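Local coordinates for protein exotoxin A (PDB 1IKP) that transfers ADP-ribose from NAD to a host protein, probably elongation factor 2, with binding and targeting regions that probably bring it into the cell, at residues V205-Y208 against Q212-N215. The protein carries 2 engineered substitutions. Numbering follows the deposited sequence. Where two conformers were deposited one is given.
Sequences VYNY and QRCN
SG of C214 rests obliquely against the phenol ring of Y206, where the chain leaving a short helix turns back past it. The sulfur lies 4.6 Å from the centroid of the Y206 ring and 49° off its normal, and comes within 3.7 Å of CD2 of Y206. CG of Y206 stands anti to the backbone N (chi1 -177°), which carries the ring across to the 212-215 segment. There the carbonyl oxygen of R213 meets the ring edge, 3.7 Å from CE2 of Y206, while the carbonyl oxygen of Q212 approaches CD2 of Y206 obliquely at 3.5 Å. That second oxygen also takes a nearly straight CA-H...O contact from N207, 3.3 Å from CA to O with 172° at the hydrogen. The sulfur and ring form a Cys sulfur-aromatic contact in the toxin's receptor-binding region, where the loop after helix 205-210 folds back beside it before helix 218-221. In one of its two conformers, N207 also brings OD1 loosely to 3.9 Å from CD of R213. Further out, the C197–C214 disulfide fixes the sulfur, NZ of K194 hydrogen-bonds to the backbone oxygen of C214, and K194, C197 and I244 pack against Y206.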
# COMPACT_ATOMS: atom_id res chain seq x y z
N VAL A 205 3.93 18.73 2.63
CA VAL A 205 2.67 18.10 2.25
C VAL A 205 2.46 16.75 2.93
O VAL A 205 1.37 16.48 3.45
CB VAL A 205 2.59 17.90 0.71
CG1 VAL A 205 1.30 17.16 0.34
CG2 VAL A 205 2.61 19.27 0.01
N TYR A 206 3.48 15.92 2.93
CA TYR A 206 3.36 14.61 3.56
C TYR A 206 3.02 14.77 5.04
O TYR A 206 2.09 14.16 5.54
CB TYR A 206 4.64 13.81 3.38
CG TYR A 206 4.55 12.42 3.95
CD1 TYR A 206 4.05 11.36 3.20
CD2 TYR A 206 4.92 12.17 5.27
CE1 TYR A 206 3.92 10.10 3.74
CE2 TYR A 206 4.79 10.91 5.82
CZ TYR A 206 4.29 9.88 5.05
OH TYR A 206 4.15 8.63 5.61
N ASN A 207 3.77 15.61 5.74
CA ASN A 207 3.50 15.80 7.16
C ASN A 207 2.06 16.20 7.43
O ASN A 207 1.41 15.66 8.32
CB ASN A 207 4.42 16.86 7.76
CG ASN A 207 4.15 17.09 9.23
OD1 ASN A 207 4.27 16.17 10.05
ND2 ASN A 207 3.75 18.31 9.58
N TYR A 208 1.55 17.15 6.65
CA TYR A 208 0.17 17.58 6.84
C TYR A 208 -0.87 16.51 6.54
O TYR A 208 -1.77 16.27 7.35
CB TYR A 208 -0.11 18.83 5.99
CG TYR A 208 -1.54 19.32 6.10
CD1 TYR A 208 -2.05 19.77 7.32
CD2 TYR A 208 -2.37 19.35 4.99
CE1 TYR A 208 -3.37 20.24 7.42
CE2 TYR A 208 -3.69 19.81 5.07
CZ TYR A 208 -4.18 20.25 6.29
OH TYR A 208 -5.48 20.73 6.35
N GLN A 212 2.01 12.87 10.07
CA GLN A 212 3.24 12.33 10.63
C GLN A 212 4.44 12.76 9.80
O GLN A 212 4.32 12.99 8.60
CB GLN A 212 3.17 10.81 10.68
CG GLN A 212 4.44 10.16 11.17
CD GLN A 212 4.17 8.95 12.04
OE1 GLN A 212 3.58 7.97 11.59
NE2 GLN A 212 4.61 9.02 13.29
N ARG A 213 5.60 12.86 10.45
CA ARG A 213 6.84 13.27 9.80
C ARG A 213 7.30 12.28 8.75
O ARG A 213 6.99 11.09 8.85
CB ARG A 213 7.97 13.40 10.83
CG ARG A 213 7.77 14.45 11.91
CD ARG A 213 7.96 15.86 11.38
NE ARG A 213 8.36 16.78 12.44
CZ ARG A 213 7.68 16.99 13.55
NH1 ARG A 213 6.53 16.35 13.77
NH2 ARG A 213 8.14 17.84 14.46
N CYS A 214 8.04 12.76 7.76
CA CYS A 214 8.55 11.88 6.71
C CYS A 214 9.45 10.81 7.32
O CYS A 214 9.44 9.65 6.89
CB CYS A 214 9.35 12.69 5.69
SG CYS A 214 8.29 13.59 4.51
N ASN A 215 10.23 11.21 8.33
CA ASN A 215 11.13 10.30 9.02
C ASN A 215 11.84 9.36 8.05
O ASN A 215 11.76 8.14 8.17
CB ASN A 215 10.35 9.50 10.07
CG ASN A 215 11.24 8.58 10.87
OD1 ASN A 215 12.31 8.98 11.35
ND2 ASN A 215 10.81 7.34 11.04